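Long-range contacts in putative lipoprotein (Bacteroides thetaiotaomicron, PDB 4Q1Z), which is of unknown function but, as a putative lipoprotein of the DUF4876 family with two domains, is probably anchored to a membrane by a lipid: residues S118-K122 against D208-S214; E176-P182 against D239-Y245; L343-K348 against D376-V382. Residues are numbered along the deposited sequence.

Contact 1 (S118-K122 against D208-S214); sequences SRPEK and DIYNPQS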
# COMPACT_ATOMS: atom_id res chain seq x y z
N SER A 118 -12.28 20.08 -0.70
CA SER A 118 -11.81 21.30 -1.35
C SER A 118 -12.88 22.39 -1.26
O SER A 118 -13.97 22.13 -0.75
CB SER A 118 -11.44 21.00 -2.80
OG SER A 118 -12.47 20.27 -3.44
N ARG A 119 -12.56 23.62 -1.72
CA ARG A 119 -13.49 24.75 -1.68
C ARG A 119 -13.86 25.23 -3.08
O ARG A 119 -12.98 25.73 -3.79
CB ARG A 119 -12.89 25.93 -0.90
CG ARG A 119 -12.84 25.74 0.60
CD ARG A 119 -11.83 26.70 1.21
NE ARG A 119 -11.59 26.44 2.63
CZ ARG A 119 -12.29 27.00 3.62
NH1 ARG A 119 -13.27 27.86 3.35
NH2 ARG A 119 -12.01 26.70 4.89
N PRO A 120 -15.16 25.17 -3.50
CA PRO A 120 -15.51 25.73 -4.81
C PRO A 120 -15.50 27.26 -4.73
O PRO A 120 -15.77 27.81 -3.66
CB PRO A 120 -16.92 25.17 -5.08
CG PRO A 120 -17.20 24.19 -3.99
CD PRO A 120 -16.35 24.62 -2.83
N GLU A 121 -15.17 27.92 -5.85
CA GLU A 121 -15.16 29.39 -5.95
C GLU A 121 -16.58 29.88 -5.87
O GLU A 121 -16.83 30.94 -5.31
CB GLU A 121 -14.48 29.88 -7.23
CG GLU A 121 -13.02 30.29 -7.05
CD GLU A 121 -12.26 30.67 -8.30
OE1 GLU A 121 -12.78 31.49 -9.11
OE2 GLU A 121 -11.11 30.18 -8.47
N LYS A 122 -17.53 29.03 -6.38
CA LYS A 122 -18.98 29.24 -6.39
C LYS A 122 -19.56 29.26 -4.97
O LYS A 122 -20.71 29.67 -4.80
CB LYS A 122 -19.70 28.17 -7.24
CG LYS A 122 -19.71 26.77 -6.66
CD LYS A 122 -20.35 25.76 -7.60
CE LYS A 122 -20.57 24.45 -6.89
NZ LYS A 122 -21.04 23.40 -7.81
N ASP A 208 -18.68 21.85 -13.61
CA ASP A 208 -19.30 23.02 -12.98
C ASP A 208 -20.34 22.65 -11.91
O ASP A 208 -20.48 23.38 -10.93
CB ASP A 208 -19.90 23.97 -14.02
CG ASP A 208 -18.89 24.66 -14.93
OD1 ASP A 208 -17.68 24.72 -14.56
OD2 ASP A 208 -19.30 25.16 -16.01
N ILE A 209 -21.02 21.49 -12.06
CA ILE A 209 -22.02 20.97 -11.12
C ILE A 209 -21.40 20.50 -9.80
O ILE A 209 -22.14 20.38 -8.82
CB ILE A 209 -22.87 19.83 -11.72
CG1 ILE A 209 -21.98 18.70 -12.30
CG2 ILE A 209 -23.88 20.37 -12.74
CD1 ILE A 209 -22.74 17.47 -12.73
N TYR A 210 -20.09 20.20 -9.78
CA TYR A 210 -19.42 19.67 -8.60
C TYR A 210 -18.47 20.71 -7.96
O TYR A 210 -18.91 21.46 -7.10
CB TYR A 210 -18.70 18.34 -8.94
CG TYR A 210 -19.67 17.26 -9.40
CD1 TYR A 210 -20.90 17.09 -8.78
CD2 TYR A 210 -19.36 16.43 -10.47
CE1 TYR A 210 -21.81 16.13 -9.22
CE2 TYR A 210 -20.25 15.44 -10.90
CZ TYR A 210 -21.47 15.28 -10.26
OH TYR A 210 -22.36 14.31 -10.64
N ASN A 211 -17.19 20.74 -8.37
CA ASN A 211 -16.21 21.70 -7.87
C ASN A 211 -15.12 21.93 -8.92
O ASN A 211 -14.11 21.24 -8.87
CB ASN A 211 -15.58 21.26 -6.53
CG ASN A 211 -14.59 22.26 -5.98
OD1 ASN A 211 -14.35 23.33 -6.54
ND2 ASN A 211 -13.97 21.92 -4.88
N PRO A 212 -15.23 22.93 -9.82
CA PRO A 212 -14.15 23.15 -10.81
C PRO A 212 -12.73 23.34 -10.20
O PRO A 212 -11.75 23.15 -10.91
CB PRO A 212 -14.61 24.41 -11.54
CG PRO A 212 -16.08 24.38 -11.41
CD PRO A 212 -16.36 23.86 -10.05
N GLN A 213 -12.64 23.66 -8.88
CA GLN A 213 -11.37 23.86 -8.15
C GLN A 213 -10.91 22.58 -7.44
O GLN A 213 -9.94 22.62 -6.67
CB GLN A 213 -11.50 25.02 -7.14
CG GLN A 213 -11.60 26.43 -7.77
CD GLN A 213 -12.94 26.73 -8.38
OE1 GLN A 213 -14.00 26.49 -7.80
NE2 GLN A 213 -12.92 27.26 -9.59
N SER A 214 -11.57 21.44 -7.69
CA SER A 214 -11.14 20.16 -7.11
C SER A 214 -9.83 19.77 -7.80
O SER A 214 -9.69 20.05 -8.99
CB SER A 214 -12.21 19.09 -7.29
OG SER A 214 -11.78 17.88 -6.71
O HOH W 1 -16.83 26.70 -8.29
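Gln213 lies with its side chain over the backbone of Arg119 to Glu121, and more of its own surface is covered by 118-122 than that of any other residue of 208-214. The contact joins two loops, with no regular helix or strand in either, and its centre is an Asx turn set within a type I beta turn from Asn211 to Ser214. Asn211 OD1 accepts from Gln213 N at 2.9 Å, and Ser214 N closes the beta turn on Asn211 O at 2.8 Å. With the turn fixed this way, Gln213 (chi1 m, chi2 p) brings OE1 to Glu121 N, a hydrogen bond of 2.7 Å. Pro120 lies against both side-chain amides: its CA is 3.2 Å from Asn211 OD1 and 3.4 Å from Gln213 OE1, so both carbonyl oxygens face its alpha carbon. At the other end Ser118 OG comes within 2.7 Å of Asn211 ND2, and it is hydrogen-bonded to Asp129. Asp129, further along the loop that carries Ser118, also takes Ser214 OG and so links that loop to 208-214. With its centre about 29 Å from that of the chain, this is loop-to-loop packing between the connection that follows strand 108-114 and the one that follows strand 195-199. Lys122 stretches along the surface with chi2 to chi4 all t, and its NZ donates to Asp208 O at 3.2 Å and Tyr210 O at 3.0 Å. One water completes the join, accepting from Lys122 N at 3.1 Å and donating to Gln213 OE1 at 2.9 Å.

Contact 2 (E176-P182 against D239-Y245); sequences ERVWKFP and DMQHVFY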
# COMPACT_ATOMS: atom_id res chain seq x y z
N GLU A 176 -14.74 1.33 12.16
CA GLU A 176 -15.99 2.06 12.12
C GLU A 176 -16.86 1.45 11.00
O GLU A 176 -17.98 0.98 11.28
CB GLU A 176 -15.72 3.55 11.88
CG GLU A 176 -16.95 4.42 12.00
CD GLU A 176 -16.79 5.78 11.36
OE1 GLU A 176 -16.21 6.68 12.02
OE2 GLU A 176 -17.21 5.94 10.19
N ARG A 177 -16.31 1.43 9.75
CA ARG A 177 -16.92 0.83 8.54
C ARG A 177 -15.87 -0.03 7.81
O ARG A 177 -14.69 0.32 7.79
CB ARG A 177 -17.54 1.89 7.60
CG ARG A 177 -18.57 1.28 6.66
CD ARG A 177 -19.11 2.25 5.64
NE ARG A 177 -19.82 3.39 6.24
CZ ARG A 177 -21.14 3.44 6.44
NH1 ARG A 177 -21.91 2.41 6.12
NH2 ARG A 177 -21.69 4.52 6.99
N VAL A 178 -16.30 -1.18 7.29
CA VAL A 178 -15.47 -2.18 6.58
C VAL A 178 -16.10 -2.46 5.20
O VAL A 178 -17.32 -2.63 5.09
CB VAL A 178 -15.28 -3.52 7.38
CG1 VAL A 178 -14.20 -4.39 6.75
CG2 VAL A 178 -14.99 -3.28 8.88
N TRP A 179 -15.27 -2.45 4.17
CA TRP A 179 -15.58 -2.78 2.78
C TRP A 179 -14.63 -3.88 2.34
O TRP A 179 -13.61 -4.11 3.00
CB TRP A 179 -15.42 -1.55 1.85
CG TRP A 179 -16.23 -0.35 2.19
CD1 TRP A 179 -15.89 0.65 3.07
CD2 TRP A 179 -17.47 0.05 1.58
NE1 TRP A 179 -16.89 1.60 3.10
CE2 TRP A 179 -17.84 1.28 2.16
CE3 TRP A 179 -18.30 -0.51 0.60
CZ2 TRP A 179 -18.99 1.98 1.75
CZ3 TRP A 179 -19.48 0.14 0.26
CH2 TRP A 179 -19.81 1.38 0.82
N LYS A 180 -14.95 -4.53 1.22
CA LYS A 180 -14.05 -5.50 0.61
C LYS A 180 -14.11 -5.38 -0.90
O LYS A 180 -15.08 -4.86 -1.46
CB LYS A 180 -14.28 -6.96 1.08
CG LYS A 180 -15.48 -7.70 0.52
CD LYS A 180 -15.44 -9.12 1.04
CE LYS A 180 -16.73 -9.85 0.80
NZ LYS A 180 -16.64 -11.27 1.22
N PHE A 181 -13.07 -5.83 -1.56
CA PHE A 181 -13.06 -5.85 -3.00
C PHE A 181 -13.94 -7.02 -3.44
O PHE A 181 -13.86 -8.09 -2.81
CB PHE A 181 -11.62 -6.00 -3.54
CG PHE A 181 -10.77 -4.76 -3.47
CD1 PHE A 181 -10.75 -3.85 -4.52
CD2 PHE A 181 -9.94 -4.52 -2.38
CE1 PHE A 181 -9.94 -2.71 -4.47
CE2 PHE A 181 -9.10 -3.39 -2.34
CZ PHE A 181 -9.13 -2.48 -3.38
N PRO A 182 -14.76 -6.87 -4.51
CA PRO A 182 -15.47 -8.05 -5.05
C PRO A 182 -14.48 -9.02 -5.75
O PRO A 182 -13.27 -8.80 -5.71
CB PRO A 182 -16.48 -7.43 -6.02
CG PRO A 182 -15.84 -6.16 -6.46
CD PRO A 182 -14.97 -5.67 -5.35
N ASP A 239 -17.98 -1.19 -7.95
CA ASP A 239 -18.39 -0.98 -6.57
C ASP A 239 -17.71 -1.91 -5.59
O ASP A 239 -17.67 -3.14 -5.79
CB ASP A 239 -19.91 -1.16 -6.42
CG ASP A 239 -20.78 -0.17 -7.18
OD1 ASP A 239 -20.25 0.51 -8.08
OD2 ASP A 239 -21.99 -0.11 -6.90
N MSE A 240 -17.26 -1.32 -4.47
CA MSE A 240 -16.72 -2.01 -3.31
C MSE A 240 -17.89 -2.74 -2.62
O MSE A 240 -19.03 -2.23 -2.65
CB MSE A 240 -16.04 -0.99 -2.35
CG MSE A 240 -14.77 -0.36 -2.90
SE MSE A 240 -13.34 -1.63 -3.26
CE MSE A 240 -12.88 -2.01 -1.41
N GLN A 241 -17.63 -3.91 -2.02
CA GLN A 241 -18.68 -4.64 -1.30
C GLN A 241 -18.75 -4.14 0.16
O GLN A 241 -17.72 -4.12 0.85
CB GLN A 241 -18.41 -6.14 -1.31
CG GLN A 241 -19.04 -6.93 -2.45
CD GLN A 241 -18.76 -8.40 -2.22
OE1 GLN A 241 -17.83 -8.98 -2.78
NE2 GLN A 241 -19.51 -9.02 -1.30
N HIS A 242 -19.95 -3.72 0.62
CA HIS A 242 -20.10 -3.27 2.00
C HIS A 242 -20.08 -4.49 2.92
O HIS A 242 -20.72 -5.51 2.61
CB HIS A 242 -21.38 -2.46 2.20
CG HIS A 242 -21.45 -1.78 3.54
ND1 HIS A 242 -22.19 -2.32 4.58
CD2 HIS A 242 -20.80 -0.68 3.98
CE1 HIS A 242 -22.01 -1.49 5.60
NE2 HIS A 242 -21.20 -0.49 5.28
N VAL A 243 -19.30 -4.40 4.02
CA VAL A 243 -19.11 -5.50 4.96
C VAL A 243 -19.73 -5.21 6.33
O VAL A 243 -20.48 -6.05 6.82
CB VAL A 243 -17.61 -5.92 5.10
CG1 VAL A 243 -17.42 -6.97 6.18
CG2 VAL A 243 -17.07 -6.43 3.77
N PHE A 244 -19.36 -4.10 6.97
CA PHE A 244 -19.80 -3.83 8.33
C PHE A 244 -19.93 -2.36 8.63
O PHE A 244 -19.08 -1.57 8.25
CB PHE A 244 -18.77 -4.44 9.33
CG PHE A 244 -18.94 -4.11 10.80
CD1 PHE A 244 -18.51 -2.88 11.31
CD2 PHE A 244 -19.45 -5.05 11.69
CE1 PHE A 244 -18.66 -2.58 12.67
CE2 PHE A 244 -19.54 -4.77 13.06
CZ PHE A 244 -19.17 -3.53 13.53
N TYR A 245 -20.98 -2.02 9.36
CA TYR A 245 -21.28 -0.70 9.89
C TYR A 245 -22.23 -0.91 11.02
O TYR A 245 -23.24 -1.59 10.84
CB TYR A 245 -21.83 0.28 8.85
CG TYR A 245 -21.98 1.69 9.39
CD1 TYR A 245 -20.87 2.42 9.80
CD2 TYR A 245 -23.24 2.28 9.51
CE1 TYR A 245 -21.01 3.71 10.32
CE2 TYR A 245 -23.39 3.57 10.04
CZ TYR A 245 -22.26 4.29 10.43
OH TYR A 245 -22.37 5.57 10.92
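This is an antiparallel strand pairing in the interior of the large mixed sheet: strand 177-180 lies between 148-152 and 238-245, and the axes of 177-180 and 241-245 approach to 4.5 Å at 157°. A classic beta bulge interrupts the ladder. Val243 N and Phe244 N both donate to Val178 O, at 2.9 and 3.1 Å, while Val178 N bonds Phe244 O at 3.0 Å. Beyond the bulge the Lys180-Gln241 pair exchanges two bonds, N to O each way, both 2.8 Å. The face carrying Arg177, Trp179 and His242 is rich in aromatic and cationic groups. The guanidinium of Arg177 lies flat on the Tyr245 ring, with CZ 3.6 Å from the ring centroid in a cation-pi stack, and its NH1 donates to His242 NE2 at 3.1 Å; NH1 is also bonded to the carbonyl of Met251. His242 turns its edge to the face of Trp179 in a T-shaped pair. On the other face Val178 packs its CB 4.0 Å from that of Val243. Past the strand, the selenium SE of Met240, a selenomethionine, lies over the Phe181 ring, 3.6 Å from CD1. That His242 NE2 accepts a hydrogen bond from Arg177 NH1 while ND1 bonds the carbonyl of Ala249 is consistent with a neutral histidine protonated on ND1; the positive charge stays on the guanidinium, over the face of the Tyr245 ring.

Contact 3 (L343-K348 against D376-V382); sequences LGIARK and DDFERGV
Strands 344-347 and 378-380 run antiparallel at the edge of the large mixed sheet, their axes 4.4 Å apart at 152°. Ala346 pairs with Glu379 (Ala346 N to Glu379 O 3.0 Å, Glu379 N to Ala346 O 2.7 Å) and Gly344 with Val382 (Gly344 N to Val382 O 2.9 Å, Val382 N to Gly344 O 3.1 Å). Between them lies a G1 bulge, Gly381 at phi/psi 63/38. Ile345-Arg380 and Arg347-Phe378 are non-hydrogen-bonded pairs. Lys348 N bonds Asp377 O at 2.8 Å.

Apolar contacts are Ile345 CD1 to Phe378 CD2 and Ala346 CB to Val382 CG2, both 3.9 Å; Phe378 has chi1 m, chi2 85°.

Among charged groups, Arg347 (chi1 t, chi2 149°, chi3 -143°) salt-bridges NH2 to Asp377 OD2, 3.1 Å, shared with Asp370, while NH1 reaches Asp309. Asp377 OD1 is hydrogen-bonded to Thr371 OG1. Extended Lys348 (chi1 m, the rest t) donates from NZ to Asp376 O, 2.7 Å. The buried guanidinium, offset by several carboxylates, draws Asp377 and Asp370 together around it and fastens the short helix to strand 344-347.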
# COMPACT_ATOMS: atom_id res chain seq x y z
N LEU A 343 -5.55 19.60 -0.47
CA LEU A 343 -4.21 19.02 -0.37
C LEU A 343 -4.28 17.63 0.25
O LEU A 343 -5.12 17.35 1.13
CB LEU A 343 -3.25 19.92 0.44
CG LEU A 343 -3.10 21.39 -0.02
CD1 LEU A 343 -2.16 22.15 0.90
CD2 LEU A 343 -2.63 21.51 -1.46
N GLY A 344 -3.38 16.77 -0.21
CA GLY A 344 -3.32 15.41 0.29
C GLY A 344 -1.97 15.03 0.82
O GLY A 344 -1.15 15.88 1.18
N ILE A 345 -1.75 13.71 0.88
CA ILE A 345 -0.54 13.06 1.37
C ILE A 345 -0.08 12.04 0.30
O ILE A 345 -0.90 11.41 -0.37
CB ILE A 345 -0.75 12.43 2.79
CG1 ILE A 345 -1.91 11.39 2.81
CG2 ILE A 345 -0.93 13.52 3.90
CD1 ILE A 345 -1.90 10.41 3.91
N ALA A 346 1.22 11.92 0.12
CA ALA A 346 1.78 11.02 -0.87
C ALA A 346 2.96 10.25 -0.26
O ALA A 346 3.82 10.86 0.37
CB ALA A 346 2.20 11.81 -2.11
N ARG A 347 2.99 8.93 -0.42
CA ARG A 347 4.08 8.09 0.10
C ARG A 347 5.38 8.40 -0.63
O ARG A 347 5.38 8.59 -1.85
CB ARG A 347 3.72 6.61 -0.04
CG ARG A 347 4.53 5.66 0.80
CD ARG A 347 3.70 4.44 1.19
NE ARG A 347 4.08 4.07 2.55
CZ ARG A 347 3.25 3.70 3.51
NH1 ARG A 347 1.97 3.52 3.25
NH2 ARG A 347 3.71 3.48 4.73
N LYS A 348 6.49 8.51 0.14
CA LYS A 348 7.83 8.79 -0.35
C LYS A 348 8.40 7.58 -1.04
O LYS A 348 8.11 6.46 -0.63
CB LYS A 348 8.78 9.20 0.80
CG LYS A 348 8.52 10.57 1.40
CD LYS A 348 9.44 10.77 2.61
CE LYS A 348 9.01 11.94 3.46
NZ LYS A 348 9.76 11.95 4.74
N ASP A 376 7.08 9.89 8.85
CA ASP A 376 8.29 9.69 8.07
C ASP A 376 8.04 9.24 6.62
O ASP A 376 8.85 9.58 5.75
CB ASP A 376 9.18 8.63 8.76
CG ASP A 376 9.59 8.88 10.22
OD1 ASP A 376 9.43 10.04 10.71
OD2 ASP A 376 10.11 7.93 10.86
N ASP A 377 7.00 8.43 6.38
CA ASP A 377 6.77 7.84 5.06
C ASP A 377 5.98 8.71 4.07
O ASP A 377 6.00 8.43 2.87
CB ASP A 377 6.05 6.48 5.21
CG ASP A 377 6.76 5.45 6.08
OD1 ASP A 377 7.97 5.64 6.36
OD2 ASP A 377 6.10 4.49 6.51
N PHE A 378 5.29 9.75 4.56
CA PHE A 378 4.47 10.57 3.68
C PHE A 378 4.89 12.02 3.55
O PHE A 378 5.16 12.69 4.54
CB PHE A 378 3.01 10.55 4.16
CG PHE A 378 2.31 9.25 3.86
CD1 PHE A 378 2.42 8.16 4.72
CD2 PHE A 378 1.55 9.09 2.70
CE1 PHE A 378 1.82 6.95 4.42
CE2 PHE A 378 0.92 7.88 2.42
CZ PHE A 378 1.06 6.82 3.28
N GLU A 379 4.85 12.52 2.30
CA GLU A 379 4.98 13.92 1.99
C GLU A 379 3.62 14.52 2.31
O GLU A 379 2.60 13.96 1.88
CB GLU A 379 5.38 14.16 0.51
CG GLU A 379 6.85 13.94 0.20
CD GLU A 379 7.83 14.90 0.85
OE1 GLU A 379 7.41 16.02 1.24
OE2 GLU A 379 9.03 14.55 0.94
N ARG A 380 3.59 15.62 3.09
CA ARG A 380 2.37 16.27 3.54
C ARG A 380 2.04 17.53 2.77
O ARG A 380 2.94 18.29 2.39
CB ARG A 380 2.52 16.63 5.01
CG ARG A 380 2.62 15.44 5.93
CD ARG A 380 2.70 15.89 7.36
NE ARG A 380 3.93 16.64 7.63
CZ ARG A 380 5.07 16.08 8.03
NH1 ARG A 380 5.16 14.76 8.19
NH2 ARG A 380 6.13 16.84 8.27
N GLY A 381 0.74 17.76 2.59
CA GLY A 381 0.19 18.93 1.91
C GLY A 381 0.55 19.08 0.45
O GLY A 381 0.78 20.20 -0.02
N VAL A 382 0.61 17.95 -0.29
CA VAL A 382 0.89 17.92 -1.73
C VAL A 382 -0.40 18.22 -2.51
O VAL A 382 -1.50 18.03 -1.98
CB VAL A 382 1.50 16.56 -2.20
CG1 VAL A 382 2.83 16.29 -1.55
CG2 VAL A 382 0.54 15.39 -1.98
O HOH W 2 7.70 14.37 5.85

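How the contacts relate
From the N terminus the chain first builds a seven-stranded sheet, then enters the eleven-stranded sheet through strand 108-114. Contact 1 opens just after that strand, and contact 2 opens at 176-182 before contact 1 closes at 208-214, so the two cross: contact 2 closes only at 239-245. Their centres are 28 Å apart. Contact 3 follows in series, closing a shorter loop from 343-348 to 376-382. Contacts 2 and 3 are pairings in the same large sheet, one in its interior and one at its 378-382 edge, whereas contact 1 joins connections outside it and comes within about 6 Å, nearest atoms, of contact 3.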